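Local atomic coordinates of 2-hydroxyisobutyryl-CoA mutase large subunit (Aquincola tertiaricarbonis, PDB entry 4R3U), a protein that catalyses, together with its small cobalamin-binding subunit, the B12-dependent interconversion of 2-hydroxyisobutyryl-CoA and (S)-3-hydroxybutyryl-CoA. Residues F129-P132 and T133-Y137; D156-A159 and D160-L164; A183-L186 and L187-V191; A551-G554 and D555-K559. All coordinates share one frame; numbering follows the deposited sequence.

Interaction 1: F129-P132 and T133-Y137; sequences FDMP and TLMGY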
ATOM      1  N   PHE A 129      24.002  14.011   4.836  1.00 20.45           N
ATOM      2  CA  PHE A 129      25.442  14.219   5.022  1.00 19.97           C
ATOM      3  C   PHE A 129      26.073  13.165   5.916  1.00 25.81           C
ATOM      4  O   PHE A 129      25.372  12.490   6.674  1.00 25.57           O
ATOM      5  CB  PHE A 129      25.692  15.641   5.560  1.00 20.20           C
ATOM      6  CG  PHE A 129      25.100  16.709   4.652  1.00 20.21           C
ATOM      7  CD1 PHE A 129      25.837  17.232   3.589  1.00 21.63           C
ATOM      8  CD2 PHE A 129      23.788  17.144   4.825  1.00 19.45           C
ATOM      9  CE1 PHE A 129      25.269  18.163   2.710  1.00 21.71           C
ATOM     10  CE2 PHE A 129      23.217  18.055   3.933  1.00 21.70           C
ATOM     11  CZ  PHE A 129      23.970  18.576   2.893  1.00 20.63           C
ATOM     12  N   ASP A 130      27.395  12.985   5.789  1.00 23.23           N
ATOM     13  CA  ASP A 130      28.097  12.042   6.622  1.00 22.39           C
ATOM     14  C   ASP A 130      28.243  12.595   8.064  1.00 27.58           C
ATOM     15  O   ASP A 130      27.982  13.780   8.310  1.00 28.03           O
ATOM     16  CB  ASP A 130      29.442  11.661   5.993  1.00 23.79           C
ATOM     17  CG  ASP A 130      30.456  12.763   5.828  1.00 28.01           C
ATOM     18  OD1 ASP A 130      30.268  13.838   6.421  1.00 29.34           O
ATOM     19  OD2 ASP A 130      31.483  12.519   5.186  1.00 34.09           O
ATOM     20  N   MET A 131      28.692  11.748   8.982  1.00 23.36           N
ATOM     21  CA  MET A 131      28.893  12.112  10.371  1.00 23.94           C
ATOM     22  C   MET A 131      29.866  13.248  10.569  1.00 27.44           C
ATOM     23  O   MET A 131      29.486  14.181  11.271  1.00 27.97           O
ATOM     24  CB  MET A 131      29.244  10.888  11.229  1.00 26.48           C
ATOM     25  CG  MET A 131      28.142   9.851  11.312  1.00 28.25           C
ATOM     26  SD  MET A 131      26.473  10.539  11.495  1.00 30.73           S
ATOM     27  CE  MET A 131      26.488  11.211  13.119  1.00 27.14           C
ATOM     28  N   PRO A 132      31.078  13.264   9.944  1.00 22.25           N
ATOM     29  CA  PRO A 132      31.976  14.429  10.138  1.00 21.79           C
ATOM     30  C   PRO A 132      31.281  15.771   9.849  1.00 29.06           C
ATOM     31  O   PRO A 132      31.298  16.670  10.698  1.00 31.71           O
ATOM     32  CB  PRO A 132      33.139  14.146   9.176  1.00 22.38           C
ATOM     33  CG  PRO A 132      33.176  12.665   9.089  1.00 26.71           C
ATOM     34  CD  PRO A 132      31.734  12.220   9.125  1.00 21.90           C
ATOM     35  N   THR A 133      30.593  15.866   8.698  1.00 23.46           N
ATOM     36  CA  THR A 133      29.859  17.043   8.233  1.00 23.20           C
ATOM     37  C   THR A 133      28.735  17.439   9.197  1.00 26.78           C
ATOM     38  O   THR A 133      28.580  18.619   9.516  1.00 27.10           O
ATOM     39  CB  THR A 133      29.389  16.803   6.778  1.00 26.95           C
ATOM     40  OG1 THR A 133      30.532  16.492   5.983  1.00 24.85           O
ATOM     41  CG2 THR A 133      28.643  17.986   6.173  1.00 23.28           C
ATOM     42  N   LEU A 134      27.962  16.439   9.660  1.00 23.27           N
ATOM     43  CA  LEU A 134      26.853  16.611  10.610  1.00 21.97           C
ATOM     44  C   LEU A 134      27.354  17.131  11.966  1.00 27.67           C
ATOM     45  O   LEU A 134      26.699  17.966  12.602  1.00 28.08           O
ATOM     46  CB  LEU A 134      26.099  15.289  10.790  1.00 20.23           C
ATOM     47  CG  LEU A 134      25.210  14.826   9.602  1.00 22.12           C
ATOM     48  CD1 LEU A 134      24.683  13.404   9.837  1.00 20.60           C
ATOM     49  CD2 LEU A 134      24.076  15.814   9.310  1.00 20.29           C
ATOM     50  N   MET A 135      28.535  16.647  12.374  1.00 23.70           N
ATOM     51  CA  MET A 135      29.195  16.944  13.639  1.00 22.73           C
ATOM     52  C   MET A 135      30.137  18.162  13.598  1.00 27.58           C
ATOM     53  O   MET A 135      30.700  18.523  14.623  1.00 27.54           O
ATOM     54  CB  MET A 135      29.886  15.669  14.189  1.00 23.89           C
ATOM     55  CG  MET A 135      28.938  14.514  14.449  1.00 25.14           C
ATOM     56  SD  MET A 135      27.423  14.957  15.332  1.00 28.43           S
ATOM     57  CE  MET A 135      27.959  15.056  17.082  1.00 24.00           C
ATOM     58  N   GLY A 136      30.286  18.770  12.426  1.00 25.70           N
ATOM     59  CA  GLY A 136      31.087  19.977  12.233  1.00 27.31           C
ATOM     60  C   GLY A 136      32.565  19.792  11.971  1.00 32.05           C
ATOM     61  O   GLY A 136      33.340  20.743  12.105  1.00 33.48           O
ATOM     62  N   TYR A 137      32.964  18.580  11.579  1.00 28.11           N
ATOM     63  CA  TYR A 137      34.361  18.245  11.326  1.00 28.25           C
ATOM     64  C   TYR A 137      34.688  18.162   9.861  1.00 35.10           C
ATOM     65  O   TYR A 137      33.853  17.752   9.039  1.00 35.80           O
ATOM     66  CB  TYR A 137      34.733  16.888  11.961  1.00 28.21           C
ATOM     67  CG  TYR A 137      34.593  16.815  13.465  1.00 28.65           C
ATOM     68  CD1 TYR A 137      35.484  17.479  14.298  1.00 31.21           C
ATOM     69  CD2 TYR A 137      33.622  16.008  14.055  1.00 27.79           C
ATOM     70  CE1 TYR A 137      35.379  17.390  15.687  1.00 33.86           C
ATOM     71  CE2 TYR A 137      33.488  15.933  15.438  1.00 28.83           C
ATOM     72  CZ  TYR A 137      34.383  16.609  16.254  1.00 41.22           C
ATOM     73  OH  TYR A 137      34.274  16.510  17.622  1.00 43.58           O
TER

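Interaction 2: D156-A159 and D160-L164; sequences DTLA and DMEAL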
ATOM      1  N   ASP A 156      33.092  19.740   3.105  1.00 32.38           N
ATOM      2  CA  ASP A 156      34.089  20.431   3.943  1.00 32.05           C
ATOM      3  C   ASP A 156      34.225  21.847   3.485  1.00 34.91           C
ATOM      4  O   ASP A 156      34.421  22.726   4.306  1.00 33.60           O
ATOM      5  CB  ASP A 156      35.480  19.747   3.906  1.00 33.03           C
ATOM      6  CG  ASP A 156      35.532  18.333   4.448  1.00 35.17           C
ATOM      7  OD1 ASP A 156      34.650  17.967   5.226  1.00 38.60           O
ATOM      8  OD2 ASP A 156      36.447  17.593   4.080  1.00 35.05           O
ATOM      9  N   THR A 157      34.103  22.055   2.161  1.00 33.21           N
ATOM     10  CA  THR A 157      34.314  23.314   1.419  1.00 33.25           C
ATOM     11  C   THR A 157      33.164  23.619   0.411  1.00 34.15           C
ATOM     12  O   THR A 157      32.374  22.741   0.058  1.00 31.38           O
ATOM     13  CB  THR A 157      35.652  23.207   0.651  1.00 38.26           C
ATOM     14  OG1 THR A 157      35.547  22.176  -0.340  1.00 38.25           O
ATOM     15  CG2 THR A 157      36.835  22.905   1.553  1.00 34.22           C
ATOM     16  N   LEU A 158      33.100  24.869  -0.051  1.00 31.70           N
ATOM     17  CA  LEU A 158      32.145  25.333  -1.057  1.00 31.69           C
ATOM     18  C   LEU A 158      32.429  24.581  -2.378  1.00 38.92           C
ATOM     19  O   LEU A 158      31.487  24.252  -3.113  1.00 39.59           O
ATOM     20  CB  LEU A 158      32.283  26.847  -1.228  1.00 32.92           C
ATOM     21  CG  LEU A 158      31.659  27.535  -2.447  1.00 36.59           C
ATOM     22  CD1 LEU A 158      30.139  27.354  -2.483  1.00 34.87           C
ATOM     23  CD2 LEU A 158      32.012  29.013  -2.437  1.00 38.76           C
ATOM     24  N   ALA A 159      33.723  24.260  -2.633  1.00 35.45           N
ATOM     25  CA  ALA A 159      34.197  23.479  -3.770  1.00 34.61           C
ATOM     26  C   ALA A 159      33.455  22.136  -3.867  1.00 37.24           C
ATOM     27  O   ALA A 159      33.083  21.736  -4.970  1.00 36.66           O
ATOM     28  CB  ALA A 159      35.686  23.237  -3.641  1.00 35.48           C
ATOM     29  N   ASP A 160      33.205  21.461  -2.716  1.00 33.06           N
ATOM     30  CA  ASP A 160      32.491  20.181  -2.638  1.00 30.43           C
ATOM     31  C   ASP A 160      31.023  20.381  -3.000  1.00 37.37           C
ATOM     32  O   ASP A 160      30.387  19.467  -3.569  1.00 38.38           O
ATOM     33  CB  ASP A 160      32.524  19.589  -1.220  1.00 29.69           C
ATOM     34  CG  ASP A 160      33.860  19.275  -0.593  1.00 38.66           C
ATOM     35  OD1 ASP A 160      34.829  19.021  -1.343  1.00 38.13           O
ATOM     36  OD2 ASP A 160      33.917  19.178   0.652  1.00 46.68           O
ATOM     37  N   MET A 161      30.448  21.526  -2.569  1.00 33.39           N
ATOM     38  CA  MET A 161      29.043  21.827  -2.881  1.00 33.10           C
ATOM     39  C   MET A 161      28.856  22.073  -4.406  1.00 38.38           C
ATOM     40  O   MET A 161      27.804  21.733  -4.950  1.00 39.10           O
ATOM     41  CB  MET A 161      28.506  23.013  -2.054  1.00 34.92           C
ATOM     42  CG  MET A 161      26.995  23.169  -2.165  1.00 36.05           C
ATOM     43  SD  MET A 161      26.279  24.350  -1.013  1.00 38.77           S
ATOM     44  CE  MET A 161      26.471  23.393   0.574  1.00 34.95           C
ATOM     45  N   GLU A 162      29.879  22.628  -5.079  1.00 33.84           N
ATOM     46  CA  GLU A 162      29.867  22.874  -6.513  1.00 33.73           C
ATOM     47  C   GLU A 162      29.796  21.528  -7.204  1.00 38.08           C
ATOM     48  O   GLU A 162      28.994  21.377  -8.127  1.00 38.37           O
ATOM     49  CB  GLU A 162      31.117  23.657  -6.940  1.00 36.10           C
ATOM     50  CG  GLU A 162      31.131  25.074  -6.394  1.00 46.18           C
ATOM     51  CD  GLU A 162      32.433  25.848  -6.465  1.00 64.33           C
ATOM     52  OE1 GLU A 162      33.498  25.232  -6.701  1.00 70.50           O
ATOM     53  OE2 GLU A 162      32.388  27.076  -6.238  1.00 50.29           O
ATOM     54  N   ALA A 163      30.567  20.521  -6.693  1.00 34.50           N
ATOM     55  CA  ALA A 163      30.583  19.125  -7.177  1.00 33.34           C
ATOM     56  C   ALA A 163      29.238  18.489  -6.930  1.00 37.86           C
ATOM     57  O   ALA A 163      28.716  17.834  -7.829  1.00 39.13           O
ATOM     58  CB  ALA A 163      31.672  18.318  -6.481  1.00 33.41           C
ATOM     59  N   LEU A 164      28.654  18.735  -5.737  1.00 33.78           N
ATOM     60  CA  LEU A 164      27.350  18.237  -5.304  1.00 33.45           C
ATOM     61  C   LEU A 164      26.193  18.672  -6.189  1.00 37.06           C
ATOM     62  O   LEU A 164      25.315  17.868  -6.479  1.00 37.77           O
ATOM     63  CB  LEU A 164      27.068  18.652  -3.838  1.00 33.27           C
ATOM     64  CG  LEU A 164      25.701  18.231  -3.240  1.00 36.41           C
ATOM     65  CD1 LEU A 164      25.699  16.780  -2.869  1.00 36.51           C
ATOM     66  CD2 LEU A 164      25.345  19.065  -2.044  1.00 36.49           C
TER

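Interaction 3: A183-L186 and L187-V191; sequences AWIL and LAMYV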
ATOM      1  N   ALA A 183      24.403  23.776  10.036  1.00 29.83           N
ATOM      2  CA  ALA A 183      23.461  24.222   9.016  1.00 29.48           C
ATOM      3  C   ALA A 183      23.785  25.599   8.458  1.00 35.55           C
ATOM      4  O   ALA A 183      23.608  25.812   7.247  1.00 35.98           O
ATOM      5  CB  ALA A 183      22.044  24.214   9.562  1.00 29.46           C
ATOM      6  N   TRP A 184      24.240  26.542   9.330  1.00 31.66           N
ATOM      7  CA  TRP A 184      24.529  27.910   8.905  1.00 32.30           C
ATOM      8  C   TRP A 184      25.658  27.988   7.885  1.00 34.16           C
ATOM      9  O   TRP A 184      25.587  28.796   6.953  1.00 34.87           O
ATOM     10  CB  TRP A 184      24.685  28.861  10.101  1.00 32.92           C
ATOM     11  CG  TRP A 184      26.089  29.183  10.554  1.00 35.43           C
ATOM     12  CD1 TRP A 184      26.792  30.323  10.288  1.00 39.62           C
ATOM     13  CD2 TRP A 184      26.915  28.395  11.425  1.00 35.30           C
ATOM     14  NE1 TRP A 184      28.007  30.297  10.937  1.00 39.81           N
ATOM     15  CE2 TRP A 184      28.113  29.121  11.638  1.00 41.16           C
ATOM     16  CE3 TRP A 184      26.773  27.132  12.031  1.00 35.56           C
ATOM     17  CZ2 TRP A 184      29.153  28.633  12.455  1.00 40.80           C
ATOM     18  CZ3 TRP A 184      27.816  26.636  12.808  1.00 37.03           C
ATOM     19  CH2 TRP A 184      28.978  27.388  13.033  1.00 39.05           C
ATOM     20  N   ILE A 185      26.668  27.109   8.044  1.00 28.97           N
ATOM     21  CA  ILE A 185      27.836  26.987   7.159  1.00 28.80           C
ATOM     22  C   ILE A 185      27.359  26.498   5.776  1.00 33.01           C
ATOM     23  O   ILE A 185      27.725  27.075   4.761  1.00 34.32           O
ATOM     24  CB  ILE A 185      28.926  26.078   7.818  1.00 30.46           C
ATOM     25  CG1 ILE A 185      29.578  26.803   9.004  1.00 30.57           C
ATOM     26  CG2 ILE A 185      29.975  25.592   6.793  1.00 30.13           C
ATOM     27  CD1 ILE A 185      30.256  25.951   9.902  1.00 30.97           C
ATOM     28  N   LEU A 186      26.500  25.478   5.753  1.00 29.75           N
ATOM     29  CA  LEU A 186      25.941  24.967   4.501  1.00 28.88           C
ATOM     30  C   LEU A 186      25.016  25.946   3.805  1.00 33.99           C
ATOM     31  O   LEU A 186      25.059  26.035   2.579  1.00 35.70           O
ATOM     32  CB  LEU A 186      25.330  23.580   4.675  1.00 26.77           C
ATOM     33  CG  LEU A 186      26.293  22.491   4.290  1.00 28.85           C
ATOM     34  CD1 LEU A 186      27.334  22.276   5.337  1.00 28.90           C
ATOM     35  CD2 LEU A 186      25.596  21.247   4.070  1.00 30.49           C
ATOM     36  N   LEU A 187      24.254  26.745   4.588  1.00 29.73           N
ATOM     37  CA  LEU A 187      23.416  27.806   4.044  1.00 30.57           C
ATOM     38  C   LEU A 187      24.298  28.933   3.441  1.00 37.55           C
ATOM     39  O   LEU A 187      23.967  29.475   2.381  1.00 39.69           O
ATOM     40  CB  LEU A 187      22.444  28.364   5.108  1.00 30.27           C
ATOM     41  CG  LEU A 187      21.504  29.503   4.655  1.00 34.65           C
ATOM     42  CD1 LEU A 187      20.642  29.119   3.418  1.00 32.90           C
ATOM     43  CD2 LEU A 187      20.678  30.016   5.804  1.00 34.63           C
ATOM     44  N   ALA A 188      25.421  29.261   4.105  1.00 33.67           N
ATOM     45  CA  ALA A 188      26.376  30.256   3.621  1.00 34.53           C
ATOM     46  C   ALA A 188      26.969  29.791   2.289  1.00 37.95           C
ATOM     47  O   ALA A 188      27.106  30.602   1.375  1.00 38.96           O
ATOM     48  CB  ALA A 188      27.481  30.463   4.638  1.00 35.56           C
ATOM     49  N   MET A 189      27.273  28.480   2.170  1.00 32.73           N
ATOM     50  CA  MET A 189      27.821  27.856   0.962  1.00 32.15           C
ATOM     51  C   MET A 189      26.823  27.872  -0.163  1.00 36.06           C
ATOM     52  O   MET A 189      27.215  28.119  -1.317  1.00 36.38           O
ATOM     53  CB  MET A 189      28.267  26.417   1.225  1.00 31.76           C
ATOM     54  CG  MET A 189      29.587  26.305   1.933  1.00 34.33           C
ATOM     55  SD  MET A 189      30.002  24.585   2.287  1.00 36.26           S
ATOM     56  CE  MET A 189      31.457  24.812   3.310  1.00 33.85           C
ATOM     57  N   TYR A 190      25.531  27.617   0.166  1.00 31.87           N
ATOM     58  CA  TYR A 190      24.457  27.624  -0.810  1.00 32.38           C
ATOM     59  C   TYR A 190      24.289  29.018  -1.417  1.00 36.26           C
ATOM     60  O   TYR A 190      24.203  29.147  -2.650  1.00 35.80           O
ATOM     61  CB  TYR A 190      23.147  27.113  -0.189  1.00 31.64           C
ATOM     62  CG  TYR A 190      22.110  26.691  -1.212  1.00 32.22           C
ATOM     63  CD1 TYR A 190      22.233  25.487  -1.911  1.00 33.22           C
ATOM     64  CD2 TYR A 190      20.982  27.469  -1.450  1.00 33.28           C
ATOM     65  CE1 TYR A 190      21.259  25.076  -2.831  1.00 34.47           C
ATOM     66  CE2 TYR A 190      20.007  27.075  -2.375  1.00 33.70           C
ATOM     67  CZ  TYR A 190      20.148  25.878  -3.062  1.00 40.05           C
ATOM     68  OH  TYR A 190      19.173  25.492  -3.960  1.00 39.29           O
ATOM     69  N   VAL A 191      24.288  30.061  -0.540  1.00 34.88           N
ATOM     70  CA  VAL A 191      24.162  31.466  -0.921  1.00 36.44           C
ATOM     71  C   VAL A 191      25.346  31.873  -1.791  1.00 42.17           C
ATOM     72  O   VAL A 191      25.136  32.420  -2.876  1.00 45.15           O
ATOM     73  CB  VAL A 191      23.924  32.400   0.305  1.00 38.04           C
ATOM     74  CG1 VAL A 191      24.039  33.885  -0.070  1.00 38.65           C
ATOM     75  CG2 VAL A 191      22.568  32.116   0.936  1.00 36.70           C
TER

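Interaction 4: A551-G554 and D555-K559; sequences ATMG and DIVEK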
ATOM      1  N   ALA A 551      37.452  29.051   3.312  1.00 39.47           N
ATOM      2  CA  ALA A 551      37.381  28.497   4.666  1.00 36.68           C
ATOM      3  C   ALA A 551      36.630  27.171   4.623  1.00 36.93           C
ATOM      4  O   ALA A 551      35.678  26.992   3.841  1.00 33.28           O
ATOM      5  CB  ALA A 551      36.654  29.458   5.599  1.00 37.58           C
ATOM      6  N   THR A 552      37.067  26.238   5.464  1.00 33.79           N
ATOM      7  CA  THR A 552      36.415  24.939   5.592  1.00 31.14           C
ATOM      8  C   THR A 552      35.433  25.039   6.744  1.00 36.18           C
ATOM      9  O   THR A 552      35.497  25.997   7.520  1.00 37.98           O
ATOM     10  CB  THR A 552      37.432  23.806   5.777  1.00 31.87           C
ATOM     11  OG1 THR A 552      38.049  23.940   7.057  1.00 35.59           O
ATOM     12  CG2 THR A 552      38.481  23.758   4.674  1.00 31.28           C
ATOM     13  N   MET A 553      34.520  24.061   6.856  1.00 32.14           N
ATOM     14  CA  MET A 553      33.552  24.004   7.943  1.00 31.25           C
ATOM     15  C   MET A 553      34.297  23.922   9.297  1.00 39.03           C
ATOM     16  O   MET A 553      33.939  24.630  10.237  1.00 40.28           O
ATOM     17  CB  MET A 553      32.641  22.782   7.750  1.00 30.89           C
ATOM     18  CG  MET A 553      31.669  22.587   8.883  1.00 31.49           C
ATOM     19  SD  MET A 553      30.853  21.022   8.798  1.00 32.87           S
ATOM     20  CE  MET A 553      29.647  21.356   7.603  1.00 29.17           C
ATOM     21  N   GLY A 554      35.322  23.061   9.341  1.00 35.78           N
ATOM     22  CA  GLY A 554      36.211  22.860  10.479  1.00 35.06           C
ATOM     23  C   GLY A 554      36.886  24.133  10.936  1.00 36.35           C
ATOM     24  O   GLY A 554      36.948  24.381  12.139  1.00 35.72           O
ATOM     25  N   ASP A 555      37.359  24.968   9.988  1.00 33.63           N
ATOM     26  CA  ASP A 555      38.000  26.265  10.313  1.00 35.74           C
ATOM     27  C   ASP A 555      37.030  27.131  11.137  1.00 41.14           C
ATOM     28  O   ASP A 555      37.397  27.620  12.209  1.00 42.52           O
ATOM     29  CB  ASP A 555      38.387  27.048   9.034  1.00 38.29           C
ATOM     30  CG  ASP A 555      39.498  26.495   8.163  1.00 47.82           C
ATOM     31  OD1 ASP A 555      40.458  25.921   8.711  1.00 48.68           O
ATOM     32  OD2 ASP A 555      39.442  26.699   6.940  1.00 55.88           O
ATOM     33  N   ILE A 556      35.777  27.263  10.627  1.00 35.48           N
ATOM     34  CA  ILE A 556      34.655  28.022  11.184  1.00 34.22           C
ATOM     35  C   ILE A 556      34.201  27.444  12.519  1.00 38.41           C
ATOM     36  O   ILE A 556      34.120  28.193  13.506  1.00 38.37           O
ATOM     37  CB  ILE A 556      33.493  28.191  10.140  1.00 35.37           C
ATOM     38  CG1 ILE A 556      34.008  28.887   8.832  1.00 35.50           C
ATOM     39  CG2 ILE A 556      32.316  28.975  10.728  1.00 35.22           C
ATOM     40  CD1 ILE A 556      33.124  28.701   7.583  1.00 33.62           C
ATOM     41  N   VAL A 557      33.910  26.117  12.548  1.00 33.64           N
ATOM     42  CA  VAL A 557      33.455  25.367  13.730  1.00 31.49           C
ATOM     43  C   VAL A 557      34.466  25.430  14.886  1.00 37.09           C
ATOM     44  O   VAL A 557      34.075  25.747  16.020  1.00 36.91           O
ATOM     45  CB  VAL A 557      33.017  23.916  13.377  1.00 32.49           C
ATOM     46  CG1 VAL A 557      33.023  22.985  14.594  1.00 30.42           C
ATOM     47  CG2 VAL A 557      31.657  23.901  12.677  1.00 31.67           C
ATOM     48  N   GLU A 558      35.760  25.138  14.597  1.00 34.00           N
ATOM     49  CA  GLU A 558      36.823  25.131  15.617  1.00 33.75           C
ATOM     50  C   GLU A 558      37.068  26.469  16.234  1.00 39.42           C
ATOM     51  O   GLU A 558      37.198  26.544  17.457  1.00 42.54           O
ATOM     52  CB  GLU A 558      38.118  24.511  15.104  1.00 34.95           C
ATOM     53  CG  GLU A 558      38.009  23.015  14.872  1.00 45.79           C
ATOM     54  CD  GLU A 558      37.492  22.178  16.028  1.00 67.71           C
ATOM     55  OE1 GLU A 558      38.135  22.180  17.106  1.00 57.51           O
ATOM     56  OE2 GLU A 558      36.454  21.499  15.840  1.00 62.34           O
ATOM     57  N   LYS A 559      37.102  27.537  15.403  1.00 33.62           N
ATOM     58  CA  LYS A 559      37.294  28.916  15.857  1.00 32.48           C
ATOM     59  C   LYS A 559      36.229  29.297  16.915  1.00 37.87           C
ATOM     60  O   LYS A 559      36.570  29.860  17.956  1.00 38.06           O
ATOM     61  CB  LYS A 559      37.254  29.878  14.653  1.00 31.70           C
ATOM     62  CG  LYS A 559      37.695  31.286  14.973  1.00 26.70           C
ATOM     63  CD  LYS A 559      39.193  31.353  15.180  1.00 29.59           C
ATOM     64  CE  LYS A 559      39.676  32.725  15.558  1.00 37.93           C
ATOM     65  NZ  LYS A 559      41.160  32.758  15.659  1.00 33.23           N
TER

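Interaction 1: F129-P132 and T133-Y137
Asp130 and Thr133 open a short helix, 131-135, that follows the barrel strand 125-128 and is closed off by a Schellman motif at Gly136. The polar contacts come first. Asp130 is the N-cap, and its OD1 takes two bonds, from Thr133 N at 3.1 Å and from Thr133 OG1 at 2.7 Å, the two donors reaching it from opposite faces of the carboxylate. With CG set between its backbone N and carbonyl carbon (chi1 63°), the carboxylate of Asp130 reaches forward to Thr133 in the first turn; its OD2 is bonded to Gly149 N, so that both oxygens are engaged and the group's rotation is probably restrained. At the other end, Gly136 with its positive phi lets Tyr137 N return to Pro132 O, 2.7 Å away and above the carbonyl plane.

The apolar contacts lie along the flanks. Thr133 CG2 rests 3.8 Å from Phe129 CB and meets the ring obliquely, while the bent chain of Met131 brings SD obliquely against Leu134 CD1, at 3.8 Å. Phe129, Met131 and Leu134 belong to the cobalamin pocket, and Phe129 O accepts a hydrogen bond from the cofactor. Leu26 of the small subunit packs on Met131, Pro132 and Tyr137. Leu134 CD2 lies 4.1 Å from Phe129 CB.

Interaction 2: D156-A159 and D160-L164
Asp160 reaches back over the start of helix 158-164 to Asp156 and Thr157, forming a capping box with Thr157 at the N-cap. Its CG stands anti to its own carbonyl carbon (chi1 -60°), which turns the carboxylate back toward the amides of both residues. Asp156 N lies 2.6 Å from Asp160 OD2, nearly along the C-O bond, whereas Thr157 N comes to the same oxygen at 3.3 Å from above the carboxylate plane, 63° out of it. The reciprocal bond, from Asp160 N to Thr157 OG1, is weak at 3.4 Å. The carboxylate of Asp160 has further partners in helix 501-515: OD1 makes a salt bridge to Arg508 and OD2 a hydrogen bond to Gln505.

Ala159 occupies the first turn beside Asp160, and its carbonyl O accepts from Ala163 N at 3.3 Å; its methyl packs on Arg511 and Val512 of the same neighbouring helix. Leu158 points its base away from the following turn, yet its CG comes 3.9 Å from Glu162 OE2, an oxygen whose salt bridge is to Lys196.

Asp156 OD2 and Asp160 OD2 are 4.5 Å apart. Ser139, Thr509 and Gln505 all bond to the former, so this pair of like charges is probably tolerated because N-H and O-H donors and the guanidinium of Arg508 offset the negative charge.

Interaction 3: A183-L186 and L187-V191
Ile185 and Met189 lie side by side, one turn apart, on helix 183-196, the helix of a beta-alpha-beta unit between strands 175-178 and 206-208 of the barrel. Ile185 CG2 and Met189 CE, 3.9 Å apart, make the one close apolar side-chain pair between A183-L186 and L187-V191. Met189 is extended beyond CG (chi2 177°, chi3 -172°), which carries its methyl up to the isoleucine branch.

No solvent side exists here, as every touching residue is buried; the contrast is between this pair and side chains that diverge. Leu187, with CG anti to the backbone N, turns its end away toward Met540 and Ile236, and Tyr190 swings off to meet Phe177 with the two rings roughly perpendicular. Trp184 points away too, among Ile232, Ile236, Ile556 and Leu560.

Regular backbone bonds tie the turns together: Leu187 N to Ala183 O and Ala188 N to Trp184 O are both 2.9 Å, continued by Met189 N to Ile185 O at 3.0 Å. Ala183 lies near Val208, which binds the substrate. Within the first turn, Ile185 CG1 sits over the centre of one face of the Trp184 indole, 3.7 Å above its plane.

Interaction 4: A551-G554 and D555-K559
Thr552 holds OG1 between its own backbone N and carbonyl carbon (chi1 69°), while Asp555 places CG anti to its carbonyl carbon (chi1 -68°); together these torsions fold the two side chains onto each other as a capping box at the start of helix 553-564. Asp555 N donates to Thr552 OG1 at 3.2 Å. In return Thr552 N donates to Asp555 OD2 at 2.8 Å, an almost straight bond that arrives from above the carboxylate plane.

Apolar contacts flank the cap. Ala551, just before the N-cap, sets CB 4.1 Å from CD1 of Ile556 in the first turns of the helix. Met553 and Val557 run side by side, CG of the methionine 4.0 Å from CG2 of the valine, and both also rest on Ile185 of helix 183-196. Gly554, in the first turn, offers its carbonyl O to Glu558 N at 2.8 Å.

Both halves of the box have partners elsewhere: Thr552 OG1 bonds to Asp138 OD2, and Asp555 OD2 forms a salt bridge to Arg516. The same Asp555 oxygen thus serves an amide and a guanidinium, which would favour the charged carboxylate and couple this helix start to Arg516.

Overall arrangement
Interactions 1, 2 and 4 each start a helix from a side-chain cap, an aspartate in the first and a threonine-aspartate box in the other two, whereas interaction 3 runs within a helix and is held across its segments by backbone bonds and an apolar side-chain pair. Interaction 3 is wholly buried and interaction 1 nearly so, with Tyr137 partly exposed; 2 and 4 have several partly exposed residues, and their acidic side chains pair with bases elsewhere in the chain. Interaction 1 alone borders cobalamin and the small subunit. Helix 183-196 touches the other three: Leu186 packs on Phe129 and Met553, Met189 on Met161. Beside the neighbouring capping boxes, Met553 N probably hydrogen-bonds to Asp156 O.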